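PDB 3N54: spore germination protein B3 from Bacillus subtilis subsp. subtilis, which takes part in the germination response of spores to the mixture of L-asparagine, glucose, fructose and potassium ions, as a membrane lipoprotein of the GerABKC family. Local coordinates for residues K178-K186 and G194-Q202; E277-V288 and K335-I343. One frame throughout, in Å; residues are numbered along the deposited sequence.

Contact 1. Residues K178-K186 and G194-Q202; sequences KYDGAGIIK and GFLSADETQ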
ATOM      1  N   LYS A 178       2.434 -12.084  -7.585  1.00 66.32           N
ATOM      2  CA  LYS A 178       2.944 -12.442  -6.261  1.00 64.46           C
ATOM      3  C   LYS A 178       2.954 -11.229  -5.331  1.00 59.57           C
ATOM      4  O   LYS A 178       3.351 -10.141  -5.748  1.00 57.61           O
ATOM      5  CB  LYS A 178       4.358 -13.013  -6.406  1.00 65.87           C
ATOM      6  CG  LYS A 178       5.043 -13.434  -5.112  1.00 66.48           C
ATOM      7  CD  LYS A 178       6.161 -14.455  -5.397  1.00 70.81           C
ATOM      8  CE  LYS A 178       7.047 -14.731  -4.172  1.00 71.24           C
ATOM      9  NZ  LYS A 178       6.274 -15.145  -2.958  1.00 71.86           N
ATOM     10  N   TYR A 179       2.505 -11.406  -4.088  1.00 57.62           N
ATOM     11  CA  TYR A 179       2.578 -10.326  -3.102  1.00 53.79           C
ATOM     12  C   TYR A 179       4.044 -10.003  -2.876  1.00 51.93           C
ATOM     13  O   TYR A 179       4.861 -10.909  -2.739  1.00 53.31           O
ATOM     14  CB  TYR A 179       1.895 -10.699  -1.791  1.00 53.84           C
ATOM     15  CG  TYR A 179       0.394 -10.751  -1.903  1.00 55.12           C
ATOM     16  CD1 TYR A 179      -0.339  -9.596  -2.144  1.00 53.50           C
ATOM     17  CD2 TYR A 179      -0.297 -11.953  -1.769  1.00 58.50           C
ATOM     18  CE1 TYR A 179      -1.722  -9.632  -2.249  1.00 55.19           C
ATOM     19  CE2 TYR A 179      -1.681 -12.000  -1.872  1.00 59.84           C
ATOM     20  CZ  TYR A 179      -2.386 -10.837  -2.112  1.00 58.22           C
ATOM     21  OH  TYR A 179      -3.755 -10.878  -2.220  1.00 60.80           O
ATOM     22  N   ASP A 180       4.379  -8.716  -2.863  1.00 48.74           N
ATOM     23  CA  ASP A 180       5.776  -8.308  -2.827  1.00 47.57           C
ATOM     24  C   ASP A 180       5.981  -7.011  -2.048  1.00 44.33           C
ATOM     25  O   ASP A 180       6.322  -5.976  -2.614  1.00 43.71           O
ATOM     26  CB  ASP A 180       6.285  -8.172  -4.269  1.00 48.78           C
ATOM     27  CG  ASP A 180       7.794  -8.062  -4.359  1.00 50.21           C
ATOM     28  OD1 ASP A 180       8.485  -8.433  -3.389  1.00 51.35           O
ATOM     29  OD2 ASP A 180       8.291  -7.612  -5.413  1.00 52.51           O
ATOM     30  N   GLY A 181       5.760  -7.077  -0.742  1.00 42.76           N
ATOM     31  CA  GLY A 181       5.966  -5.933   0.133  1.00 40.50           C
ATOM     32  C   GLY A 181       4.854  -4.899   0.074  1.00 38.61           C
ATOM     33  O   GLY A 181       3.689  -5.238  -0.106  1.00 38.32           O
ATOM     34  N   ALA A 182       5.230  -3.631   0.217  1.00 37.02           N
ATOM     35  CA  ALA A 182       4.264  -2.551   0.327  1.00 35.90           C
ATOM     36  C   ALA A 182       4.742  -1.245  -0.302  1.00 35.27           C
ATOM     37  O   ALA A 182       5.921  -0.926  -0.268  1.00 35.48           O
ATOM     38  CB  ALA A 182       3.941  -2.315   1.798  1.00 35.37           C
ATOM     39  N   GLY A 183       3.805  -0.491  -0.868  1.00 34.69           N
ATOM     40  CA  GLY A 183       4.096   0.838  -1.374  1.00 34.56           C
ATOM     41  C   GLY A 183       3.948   1.796  -0.215  1.00 34.10           C
ATOM     42  O   GLY A 183       3.173   1.536   0.705  1.00 33.90           O
ATOM     43  N   ILE A 184       4.697   2.894  -0.249  1.00 34.63           N
ATOM     44  CA  ILE A 184       4.629   3.917   0.784  1.00 34.86           C
ATOM     45  C   ILE A 184       4.002   5.166   0.184  1.00 35.54           C
ATOM     46  O   ILE A 184       4.594   5.789  -0.690  1.00 36.26           O
ATOM     47  CB  ILE A 184       6.030   4.272   1.332  1.00 35.92           C
ATOM     48  CG1 ILE A 184       6.782   3.016   1.782  1.00 35.60           C
ATOM     49  CG2 ILE A 184       5.916   5.260   2.487  1.00 36.60           C
ATOM     50  CD1 ILE A 184       8.272   3.251   1.998  1.00 36.22           C
ATOM     51  N   ILE A 185       2.804   5.521   0.646  1.00 35.67           N
ATOM     52  CA  ILE A 185       2.099   6.705   0.168  1.00 36.94           C
ATOM     53  C   ILE A 185       2.318   7.834   1.164  1.00 38.71           C
ATOM     54  O   ILE A 185       2.013   7.697   2.349  1.00 38.40           O
ATOM     55  CB  ILE A 185       0.572   6.456   0.002  1.00 36.56           C
ATOM     56  CG1 ILE A 185       0.300   5.167  -0.787  1.00 36.00           C
ATOM     57  CG2 ILE A 185      -0.090   7.637  -0.680  1.00 37.22           C
ATOM     58  CD1 ILE A 185       0.949   5.127  -2.157  1.00 37.66           C
ATOM     59  N   LYS A 186       2.862   8.948   0.689  1.00 41.15           N
ATOM     60  CA  LYS A 186       3.189  10.062   1.568  1.00 43.85           C
ATOM     61  C   LYS A 186       2.021  11.034   1.702  1.00 45.13           C
ATOM     62  O   LYS A 186       1.286  11.275   0.747  1.00 44.81           O
ATOM     63  CB  LYS A 186       4.424  10.794   1.056  1.00 46.22           C
ATOM     64  CG  LYS A 186       4.975  11.840   2.024  1.00 49.90           C
ATOM     65  CD  LYS A 186       6.363  12.248   1.610  1.00 53.84           C
ATOM     66  CE  LYS A 186       7.034  13.165   2.614  1.00 57.80           C
ATOM     67  NZ  LYS A 186       8.525  13.121   2.388  1.00 60.09           N
ATOM     68  N   GLY A 194       8.083   5.289  -2.366  1.00 37.24           N
ATOM     69  CA  GLY A 194       8.962   4.122  -2.393  1.00 36.93           C
ATOM     70  C   GLY A 194       8.230   2.841  -2.045  1.00 35.11           C
ATOM     71  O   GLY A 194       7.031   2.867  -1.764  1.00 33.60           O
ATOM     72  N   PHE A 195       8.962   1.731  -2.069  1.00 35.25           N
ATOM     73  CA  PHE A 195       8.444   0.420  -1.679  1.00 34.50           C
ATOM     74  C   PHE A 195       9.281  -0.190  -0.557  1.00 34.80           C
ATOM     75  O   PHE A 195      10.478   0.043  -0.459  1.00 35.51           O
ATOM     76  CB  PHE A 195       8.499  -0.572  -2.842  1.00 34.88           C
ATOM     77  CG  PHE A 195       7.535  -0.289  -3.953  1.00 36.44           C
ATOM     78  CD1 PHE A 195       6.254  -0.822  -3.928  1.00 35.81           C
ATOM     79  CD2 PHE A 195       7.918   0.475  -5.043  1.00 37.99           C
ATOM     80  CE1 PHE A 195       5.369  -0.585  -4.966  1.00 37.11           C
ATOM     81  CE2 PHE A 195       7.038   0.719  -6.077  1.00 38.81           C
ATOM     82  CZ  PHE A 195       5.764   0.188  -6.042  1.00 38.55           C
ATOM     83  N   LEU A 196       8.624  -0.984   0.276  1.00 34.23           N
ATOM     84  CA  LEU A 196       9.291  -1.813   1.250  1.00 34.77           C
ATOM     85  C   LEU A 196       9.199  -3.235   0.703  1.00 35.02           C
ATOM     86  O   LEU A 196       8.208  -3.592   0.062  1.00 34.38           O
ATOM     87  CB  LEU A 196       8.618  -1.711   2.620  1.00 34.53           C
ATOM     88  CG  LEU A 196       8.733  -0.374   3.370  1.00 34.82           C
ATOM     89  CD1 LEU A 196       8.050  -0.460   4.729  1.00 34.13           C
ATOM     90  CD2 LEU A 196      10.184   0.044   3.536  1.00 35.89           C
ATOM     91  N   SER A 197      10.228  -4.038   0.939  1.00 35.82           N
ATOM     92  CA  SER A 197      10.225  -5.425   0.504  1.00 36.63           C
ATOM     93  C   SER A 197       9.277  -6.226   1.383  1.00 36.64           C
ATOM     94  O   SER A 197       8.837  -5.744   2.428  1.00 36.08           O
ATOM     95  CB  SER A 197      11.636  -6.019   0.588  1.00 38.36           C
ATOM     96  OG  SER A 197      12.106  -6.038   1.926  1.00 38.61           O
ATOM     97  N   ALA A 198       8.973  -7.448   0.954  1.00 37.78           N
ATOM     98  CA  ALA A 198       8.161  -8.369   1.741  1.00 38.72           C
ATOM     99  C   ALA A 198       8.752  -8.564   3.132  1.00 40.05           C
ATOM    100  O   ALA A 198       8.025  -8.508   4.120  1.00 40.17           O
ATOM    101  CB  ALA A 198       8.046  -9.713   1.028  1.00 40.50           C
ATOM    102  N   ASP A 199      10.067  -8.803   3.207  1.00 41.62           N
ATOM    103  CA  ASP A 199      10.746  -8.992   4.494  1.00 43.50           C
ATOM    104  C   ASP A 199      10.652  -7.739   5.363  1.00 42.42           C
ATOM    105  O   ASP A 199      10.352  -7.826   6.552  1.00 43.28           O
ATOM    106  CB  ASP A 199      12.225  -9.369   4.302  1.00 45.51           C
ATOM    107  CG  ASP A 199      12.423 -10.814   3.851  1.00 49.19           C
ATOM    108  OD1 ASP A 199      11.476 -11.624   3.929  1.00 52.11           O
ATOM    109  OD2 ASP A 199      13.552 -11.150   3.431  1.00 53.22           O
ATOM    110  N   GLU A 200      10.918  -6.580   4.766  1.00 41.10           N
ATOM    111  CA  GLU A 200      10.851  -5.309   5.487  1.00 41.00           C
ATOM    112  C   GLU A 200       9.438  -5.039   5.992  1.00 40.67           C
ATOM    113  O   GLU A 200       9.262  -4.560   7.112  1.00 41.26           O
ATOM    114  CB  GLU A 200      11.328  -4.152   4.599  1.00 39.79           C
ATOM    115  CG  GLU A 200      12.833  -4.133   4.371  1.00 41.71           C
ATOM    116  CD  GLU A 200      13.278  -3.169   3.280  1.00 41.76           C
ATOM    117  OE1 GLU A 200      14.462  -2.777   3.299  1.00 44.64           O
ATOM    118  OE2 GLU A 200      12.467  -2.810   2.398  1.00 40.06           O
ATOM    119  N   THR A 201       8.439  -5.355   5.168  1.00 40.20           N
ATOM    120  CA  THR A 201       7.043  -5.162   5.555  1.00 40.38           C
ATOM    121  C   THR A 201       6.703  -6.079   6.731  1.00 42.83           C
ATOM    122  O   THR A 201       6.051  -5.654   7.681  1.00 43.10           O
ATOM    123  CB  THR A 201       6.077  -5.390   4.361  1.00 39.44           C
ATOM    124  OG1 THR A 201       6.471  -4.557   3.259  1.00 37.93           O
ATOM    125  CG2 THR A 201       4.648  -5.043   4.738  1.00 38.72           C
ATOM    126  N   GLN A 202       7.183  -7.320   6.686  1.00 38.57           N
ATOM    127  CA  GLN A 202       6.944  -8.264   7.782  1.00 40.21           C
ATOM    128  C   GLN A 202       7.578  -7.753   9.065  1.00 40.28           C
ATOM    129  O   GLN A 202       6.953  -7.768  10.122  1.00 41.57           O
ATOM    130  CB  GLN A 202       7.498  -9.662   7.461  1.00 41.11           C
ATOM    131  CG  GLN A 202       7.103 -10.706   8.510  1.00 43.69           C
ATOM    132  CD  GLN A 202       7.695 -12.080   8.266  1.00 45.42           C
ATOM    133  OE1 GLN A 202       8.910 -12.243   8.173  1.00 47.53           O
ATOM    134  NE2 GLN A 202       6.838 -13.085   8.197  1.00 47.57           N
TER
HETATM  135  O   HOH W   1      10.216  -7.959  -1.682  1.00 50.37           O
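Ile-184 and Leu-196 meet at about a right angle on one face of an antiparallel beta hairpin, the CD1 methyl of Ile-184 lying 3.9 Å from CG of Leu-196. Ile-184 carries CG1 beside its backbone N (chi1 -53°), which lays that branch along the carbonyl of Gly-194. The opposite face belongs to Phe-195, whose ring meets Gly-183 obliquely, with Phe-195 CD1 3.7 Å from Gly-183 CA. Ala-182 and Leu-196, on the Ile-184 face, form a hydrogen-bonded antiparallel pair: Leu-196 N reaches Ala-182 O at 2.8 Å, and Ala-182 N returns a bond to Leu-196 O at 3.0 Å.

Beyond Leu-196 the chain turns into a helix, and Gly-181 lets it fold close; at this backbone, which has positive phi, a CB would run into Leu-196 O. Ser-197 and Glu-200 make a capping box, while Thr-201 donates from OG1 to Ser-197 O, above the carbonyl plane, and its CG2 lies near Ala-182 CB. A water links Asp-180 OD1 to Ala-198 N, and Arg-110 pairs with the other carboxylate oxygen. Strand 165-172 flanks 177-186 on the side away from edge strand 191-196, and Tyr-299 of helix 271-299 touches Ile-184.

Contact 2. Residues E277-V288 and K335-I343; sequences ENIFEKKLERDV and KYDISFKII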
ATOM      1  N   GLU A 277      16.111 -17.872  21.463  1.00 77.54           N
ATOM      2  CA  GLU A 277      15.223 -16.723  21.591  1.00 75.74           C
ATOM      3  C   GLU A 277      15.990 -15.425  21.401  1.00 72.72           C
ATOM      4  O   GLU A 277      15.528 -14.520  20.703  1.00 69.42           O
ATOM      5  CB  GLU A 277      14.537 -16.727  22.958  1.00 80.20           C
ATOM      6  CG  GLU A 277      13.460 -17.783  23.070  1.00 82.87           C
ATOM      7  CD  GLU A 277      12.989 -18.044  24.490  1.00 88.28           C
ATOM      8  OE1 GLU A 277      13.517 -17.430  25.442  1.00 90.00           O
ATOM      9  OE2 GLU A 277      12.080 -18.883  24.646  1.00 90.80           O
ATOM     10  N   ASN A 278      17.166 -15.346  22.019  1.00 74.10           N
ATOM     11  CA  ASN A 278      18.015 -14.167  21.916  1.00 72.22           C
ATOM     12  C   ASN A 278      18.444 -13.910  20.471  1.00 67.40           C
ATOM     13  O   ASN A 278      18.488 -12.762  20.033  1.00 65.05           O
ATOM     14  CB  ASN A 278      19.253 -14.308  22.811  1.00 75.72           C
ATOM     15  CG  ASN A 278      19.935 -12.978  23.076  1.00 76.09           C
ATOM     16  OD1 ASN A 278      19.316 -12.044  23.589  1.00 78.74           O
ATOM     17  ND2 ASN A 278      21.213 -12.886  22.736  1.00 76.26           N
ATOM     18  N   ILE A 279      18.748 -14.982  19.739  1.00 66.20           N
ATOM     19  CA  ILE A 279      19.155 -14.875  18.337  1.00 62.25           C
ATOM     20  C   ILE A 279      18.022 -14.299  17.487  1.00 59.10           C
ATOM     21  O   ILE A 279      18.245 -13.386  16.694  1.00 56.48           O
ATOM     22  CB  ILE A 279      19.596 -16.236  17.757  1.00 62.63           C
ATOM     23  CG1 ILE A 279      20.865 -16.728  18.454  1.00 65.23           C
ATOM     24  CG2 ILE A 279      19.858 -16.124  16.265  1.00 59.11           C
ATOM     25  CD1 ILE A 279      21.348 -18.075  17.966  1.00 65.97           C
ATOM     26  N   PHE A 280      16.813 -14.828  17.661  1.00 59.51           N
ATOM     27  CA  PHE A 280      15.648 -14.338  16.926  1.00 57.04           C
ATOM     28  C   PHE A 280      15.326 -12.892  17.301  1.00 56.13           C
ATOM     29  O   PHE A 280      15.020 -12.076  16.437  1.00 53.56           O
ATOM     30  CB  PHE A 280      14.413 -15.202  17.200  1.00 58.79           C
ATOM     31  CG  PHE A 280      14.523 -16.620  16.705  1.00 59.46           C
ATOM     32  CD1 PHE A 280      14.762 -16.887  15.364  1.00 56.90           C
ATOM     33  CD2 PHE A 280      14.329 -17.688  17.571  1.00 62.84           C
ATOM     34  CE1 PHE A 280      14.846 -18.193  14.905  1.00 58.51           C
ATOM     35  CE2 PHE A 280      14.406 -18.996  17.118  1.00 64.12           C
ATOM     36  CZ  PHE A 280      14.667 -19.250  15.782  1.00 61.96           C
ATOM     37  N   GLU A 281      15.387 -12.594  18.597  1.00 58.89           N
ATOM     38  CA  GLU A 281      15.116 -11.248  19.111  1.00 58.86           C
ATOM     39  C   GLU A 281      16.057 -10.215  18.515  1.00 56.58           C
ATOM     40  O   GLU A 281      15.612  -9.172  18.032  1.00 54.95           O
ATOM     41  CB  GLU A 281      15.246 -11.218  20.636  1.00 62.96           C
ATOM     42  CG  GLU A 281      14.091 -11.867  21.385  1.00 65.80           C
ATOM     43  CD  GLU A 281      14.460 -12.273  22.809  1.00 70.76           C
ATOM     44  OE1 GLU A 281      15.494 -11.802  23.332  1.00 71.85           O
ATOM     45  OE2 GLU A 281      13.711 -13.069  23.407  1.00 73.51           O
ATOM     46  N   LYS A 282      17.353 -10.509  18.557  1.00 57.02           N
ATOM     47  CA  LYS A 282      18.369  -9.601  18.026  1.00 55.74           C
ATOM     48  C   LYS A 282      18.201  -9.368  16.528  1.00 52.16           C
ATOM     49  O   LYS A 282      18.422  -8.258  16.046  1.00 50.89           O
ATOM     50  CB  LYS A 282      19.782 -10.118  18.320  1.00 57.48           C
ATOM     51  CG  LYS A 282      20.243  -9.912  19.761  1.00 61.90           C
ATOM     52  CD  LYS A 282      21.683 -10.397  19.955  1.00 64.75           C
ATOM     53  CE  LYS A 282      22.283  -9.871  21.247  1.00 69.15           C
ATOM     54  NZ  LYS A 282      23.720 -10.236  21.395  1.00 71.10           N
ATOM     55  N   LYS A 283      17.810 -10.409  15.795  1.00 50.96           N
ATOM     56  CA  LYS A 283      17.593 -10.284  14.356  1.00 48.22           C
ATOM     57  C   LYS A 283      16.444  -9.319  14.059  1.00 46.69           C
ATOM     58  O   LYS A 283      16.579  -8.430  13.224  1.00 45.15           O
ATOM     59  CB  LYS A 283      17.331 -11.648  13.704  1.00 47.94           C
ATOM     60  CG  LYS A 283      16.962 -11.542  12.227  1.00 45.34           C
ATOM     61  CD  LYS A 283      17.048 -12.871  11.512  1.00 45.30           C
ATOM     62  CE  LYS A 283      16.466 -12.771  10.102  1.00 44.08           C
ATOM     63  NZ  LYS A 283      17.008 -11.622   9.316  1.00 41.89           N
ATOM     64  N   LEU A 284      15.320  -9.487  14.746  1.00 47.39           N
ATOM     65  CA  LEU A 284      14.183  -8.591  14.544  1.00 46.46           C
ATOM     66  C   LEU A 284      14.608  -7.149  14.809  1.00 46.44           C
ATOM     67  O   LEU A 284      14.254  -6.237  14.056  1.00 45.13           O
ATOM     68  CB  LEU A 284      13.005  -8.975  15.451  1.00 47.98           C
ATOM     69  CG  LEU A 284      11.692  -8.211  15.252  1.00 47.28           C
ATOM     70  CD1 LEU A 284      11.144  -8.428  13.853  1.00 45.11           C
ATOM     71  CD2 LEU A 284      10.647  -8.625  16.287  1.00 49.13           C
ATOM     72  N   GLU A 285      15.381  -6.956  15.873  1.00 48.44           N
ATOM     73  CA  GLU A 285      15.834  -5.627  16.255  1.00 49.48           C
ATOM     74  C   GLU A 285      16.690  -4.974  15.178  1.00 48.02           C
ATOM     75  O   GLU A 285      16.447  -3.830  14.804  1.00 47.39           O
ATOM     76  CB  GLU A 285      16.619  -5.667  17.568  1.00 52.66           C
ATOM     77  CG  GLU A 285      17.040  -4.284  18.032  1.00 54.96           C
ATOM     78  CD  GLU A 285      17.458  -4.244  19.481  1.00 59.75           C
ATOM     79  OE1 GLU A 285      18.086  -5.209  19.960  1.00 63.31           O
ATOM     80  OE2 GLU A 285      17.170  -3.229  20.138  1.00 62.94           O
ATOM     81  N   ARG A 286      17.692  -5.686  14.679  1.00 47.71           N
ATOM     82  CA  ARG A 286      18.559  -5.088  13.665  1.00 47.43           C
ATOM     83  C   ARG A 286      17.801  -4.897  12.346  1.00 44.96           C
ATOM     84  O   ARG A 286      18.042  -3.932  11.632  1.00 44.63           O
ATOM     85  CB  ARG A 286      19.868  -5.878  13.481  1.00 48.33           C
ATOM     86  CG  ARG A 286      19.802  -7.138  12.644  1.00 48.16           C
ATOM     87  CD  ARG A 286      21.211  -7.793  12.562  1.00 50.68           C
ATOM     88  NE  ARG A 286      21.454  -8.681  13.689  1.00 52.67           N
ATOM     89  CZ  ARG A 286      21.314 -10.008  13.677  1.00 52.71           C
ATOM     90  NH1 ARG A 286      20.950 -10.668  12.580  1.00 50.49           N
ATOM     91  NH2 ARG A 286      21.553 -10.689  14.790  1.00 55.26           N
ATOM     92  N   ASP A 287      16.877  -5.799  12.038  1.00 43.85           N
ATOM     93  CA  ASP A 287      16.080  -5.664  10.824  1.00 42.46           C
ATOM     94  C   ASP A 287      15.159  -4.445  10.905  1.00 42.26           C
ATOM     95  O   ASP A 287      15.035  -3.712   9.927  1.00 41.58           O
ATOM     96  CB  ASP A 287      15.290  -6.948  10.531  1.00 42.01           C
ATOM     97  CG  ASP A 287      16.194  -8.109  10.117  1.00 42.23           C
ATOM     98  OD1 ASP A 287      17.379  -7.869   9.807  1.00 42.50           O
ATOM     99  OD2 ASP A 287      15.723  -9.262  10.094  1.00 43.30           O
ATOM    100  N   VAL A 288      14.546  -4.198  12.065  1.00 43.07           N
ATOM    101  CA  VAL A 288      13.648  -3.041  12.194  1.00 43.20           C
ATOM    102  C   VAL A 288      14.440  -1.729  12.197  1.00 44.22           C
ATOM    103  O   VAL A 288      13.942  -0.709  11.736  1.00 43.80           O
ATOM    104  CB  VAL A 288      12.720  -3.119  13.437  1.00 44.48           C
ATOM    105  CG1 VAL A 288      13.488  -2.844  14.725  1.00 46.47           C
ATOM    106  CG2 VAL A 288      11.569  -2.135  13.292  1.00 44.26           C
ATOM    107  N   LYS A 335      13.807   2.736  21.171  1.00 64.27           N
ATOM    108  CA  LYS A 335      14.402   1.790  22.094  1.00 64.62           C
ATOM    109  C   LYS A 335      13.495   0.574  22.101  1.00 64.53           C
ATOM    110  O   LYS A 335      12.313   0.679  22.425  1.00 64.88           O
ATOM    111  CB  LYS A 335      14.502   2.387  23.497  1.00 64.90           C
ATOM    112  CG  LYS A 335      15.349   3.657  23.593  1.00 66.05           C
ATOM    113  CD  LYS A 335      16.828   3.374  23.364  1.00 67.63           C
ATOM    114  CE  LYS A 335      17.678   4.619  23.596  1.00 68.65           C
ATOM    115  NZ  LYS A 335      17.353   5.709  22.629  1.00 69.70           N
ATOM    116  N   TYR A 336      14.044  -0.578  21.739  1.00 64.40           N
ATOM    117  CA  TYR A 336      13.252  -1.788  21.595  1.00 64.32           C
ATOM    118  C   TYR A 336      13.486  -2.757  22.742  1.00 64.93           C
ATOM    119  O   TYR A 336      14.592  -2.857  23.263  1.00 65.24           O
ATOM    120  CB  TYR A 336      13.581  -2.471  20.264  1.00 63.97           C
ATOM    121  CG  TYR A 336      13.446  -1.555  19.070  1.00 62.40           C
ATOM    122  CD1 TYR A 336      12.248  -1.462  18.369  1.00 60.99           C
ATOM    123  CD2 TYR A 336      14.510  -0.766  18.651  1.00 60.99           C
ATOM    124  CE1 TYR A 336      12.116  -0.612  17.276  1.00 59.79           C
ATOM    125  CE2 TYR A 336      14.387   0.084  17.561  1.00 60.30           C
ATOM    126  CZ  TYR A 336      13.187   0.156  16.877  1.00 59.43           C
ATOM    127  OH  TYR A 336      13.067   0.999  15.797  1.00 58.40           O
ATOM    128  N   ASP A 337      12.428  -3.455  23.134  1.00 65.49           N
ATOM    129  CA  ASP A 337      12.511  -4.512  24.123  1.00 65.97           C
ATOM    130  C   ASP A 337      11.768  -5.694  23.523  1.00 66.18           C
ATOM    131  O   ASP A 337      10.542  -5.775  23.589  1.00 66.37           O
ATOM    132  CB  ASP A 337      11.905  -4.068  25.457  1.00 66.22           C
ATOM    133  CG  ASP A 337      12.062  -5.114  26.557  1.00 66.91           C
ATOM    134  OD1 ASP A 337      12.125  -4.716  27.738  1.00 68.82           O
ATOM    135  OD2 ASP A 337      12.128  -6.327  26.253  1.00 66.91           O
ATOM    136  N   ILE A 338      12.520  -6.605  22.919  1.00 66.44           N
ATOM    137  CA  ILE A 338      11.933  -7.725  22.205  1.00 66.70           C
ATOM    138  C   ILE A 338      12.114  -9.007  23.002  1.00 67.32           C
ATOM    139  O   ILE A 338      13.225  -9.344  23.400  1.00 67.51           O
ATOM    140  CB  ILE A 338      12.559  -7.860  20.804  1.00 66.50           C
ATOM    141  CG1 ILE A 338      12.468  -6.521  20.063  1.00 66.30           C
ATOM    142  CG2 ILE A 338      11.872  -8.954  20.022  1.00 65.90           C
ATOM    143  CD1 ILE A 338      12.996  -6.553  18.653  1.00 66.73           C
ATOM    144  N   SER A 339      11.012  -9.715  23.232  1.00 68.07           N
ATOM    145  CA  SER A 339      11.023 -10.947  24.003  1.00 68.73           C
ATOM    146  C   SER A 339      10.277 -12.049  23.263  1.00 69.26           C
ATOM    147  O   SER A 339       9.070 -11.960  23.046  1.00 69.24           O
ATOM    148  CB  SER A 339      10.393 -10.712  25.378  1.00 68.84           C
ATOM    149  OG  SER A 339      10.411 -11.898  26.157  1.00 69.27           O
ATOM    150  N   PHE A 340      11.011 -13.083  22.872  1.00 70.05           N
ATOM    151  CA  PHE A 340      10.449 -14.215  22.149  1.00 70.76           C
ATOM    152  C   PHE A 340      10.321 -15.388  23.107  1.00 71.67           C
ATOM    153  O   PHE A 340      11.075 -15.490  24.074  1.00 71.72           O
ATOM    154  CB  PHE A 340      11.349 -14.597  20.967  1.00 70.70           C
ATOM    155  CG  PHE A 340      11.139 -13.764  19.721  1.00 70.14           C
ATOM    156  CD1 PHE A 340      10.859 -12.400  19.789  1.00 69.83           C
ATOM    157  CD2 PHE A 340      11.278 -14.347  18.469  1.00 69.74           C
ATOM    158  CE1 PHE A 340      10.685 -11.655  18.633  1.00 69.75           C
ATOM    159  CE2 PHE A 340      11.111 -13.602  17.313  1.00 69.60           C
ATOM    160  CZ  PHE A 340      10.816 -12.255  17.396  1.00 69.60           C
ATOM    161  N   LYS A 341       9.364 -16.271  22.836  1.00 72.78           N
ATOM    162  CA  LYS A 341       9.140 -17.453  23.662  1.00 73.69           C
ATOM    163  C   LYS A 341       8.775 -18.655  22.801  1.00 74.25           C
ATOM    164  O   LYS A 341       7.740 -18.649  22.132  1.00 74.20           O
ATOM    165  CB  LYS A 341       8.028 -17.185  24.684  1.00 73.93           C
ATOM    166  CG  LYS A 341       8.428 -16.232  25.818  1.00 74.78           C
ATOM    167  CD  LYS A 341       7.221 -15.736  26.616  1.00 75.99           C
ATOM    168  CE  LYS A 341       6.430 -14.668  25.848  1.00 76.57           C
ATOM    169  NZ  LYS A 341       5.250 -14.169  26.613  1.00 77.06           N
ATOM    170  N   ILE A 342       9.631 -19.675  22.805  1.00 75.06           N
ATOM    171  CA  ILE A 342       9.336 -20.912  22.087  1.00 75.82           C
ATOM    172  C   ILE A 342       8.395 -21.746  22.957  1.00 76.50           C
ATOM    173  O   ILE A 342       8.551 -21.792  24.177  1.00 76.66           O
ATOM    174  CB  ILE A 342      10.605 -21.737  21.737  1.00 75.83           C
ATOM    175  CG1 ILE A 342      11.459 -21.034  20.679  1.00 76.09           C
ATOM    176  CG2 ILE A 342      10.234 -23.100  21.183  1.00 75.73           C
ATOM    177  CD1 ILE A 342      12.287 -19.901  21.195  1.00 75.92           C
ATOM    178  N   ILE A 343       7.415 -22.386  22.326  1.00 77.27           N
ATOM    179  CA  ILE A 343       6.449 -23.231  23.029  1.00 77.82           C
ATOM    180  C   ILE A 343       6.363 -24.604  22.348  1.00 78.34           C
ATOM    181  O   ILE A 343       5.323 -25.268  22.386  1.00 78.50           O
ATOM    182  CB  ILE A 343       5.058 -22.538  23.103  1.00 77.88           C
ATOM    183  CG1 ILE A 343       4.460 -22.321  21.707  1.00 77.99           C
ATOM    184  CG2 ILE A 343       5.175 -21.204  23.828  1.00 77.71           C
ATOM    185  CD1 ILE A 343       3.131 -21.583  21.714  1.00 78.07           C
TER
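The Phe-340 ring has the helix backbone over one face, at Phe-280 C and Glu-281 CA, and Leu-284 CD2 lies in its plane at the edge, 3.8 Å from Phe-340 CZ. The Tyr-336 ring takes Val-288 CG1 over a face, a CH-pi contact 3.9 Å from the centroid and offset toward the rim. This is helix-on-sheet packing: helix segment 277-288 packs on strand segment 335-342, at the sheet's edge, the two running roughly antiparallel, with the alternate strand residues Tyr-336, Ile-338, Phe-340 and Ile-342 facing the helix. Ile-338 pushes CD1 up against the helix backbone, 3.7 Å from Glu-285 N. Around the aromatic pair, Phe-227 meets the rings of both Phe-280 and Phe-340, and Trp-206 of helix 198-208 meets Phe-340 as well.

Polar bonds run along one flank. Glu-277 and Glu-281 both set CG beside their own backbone N (chi1 -73° and -75°) and run extended beyond CG, so that each carboxylate reaches a strand amide. Glu-277 OE2 accepts from Ile-342 N at 3.2 Å. An alanine in place of Glu-277 would probably leave the Ile-342 amide without this acceptor and open a gap beside the Phe-340 carbonyl. One helical turn after Glu-277, Glu-281 OE2 takes the amide of Phe-340 almost straight on, 2.8 Å from Phe-340 N, which meets it on the anti side and 27° out of the carboxylate plane.

How the contacts relate
Contact 1 is buried near the middle of the chain, whereas the centre of contact 2 lies about 26 Å from that of the chain and the contact is only partly buried. Different sheets are involved: contact 1 closes the edge of the five-stranded one, contact 2 lays a helix on the four-stranded one. Backbone pairing carries the first, with small residues allowing close approach; large aromatic and aliphatic side chains carry the second, with glutamates reaching strand amides. Their centres are about 21 Å apart and they do not touch, but two helices connect them: 198-208 starts in contact 1 and sends Trp-206 to Phe-340, while 271-299 carries one side of contact 2 and reaches Ile-184 through Tyr-299.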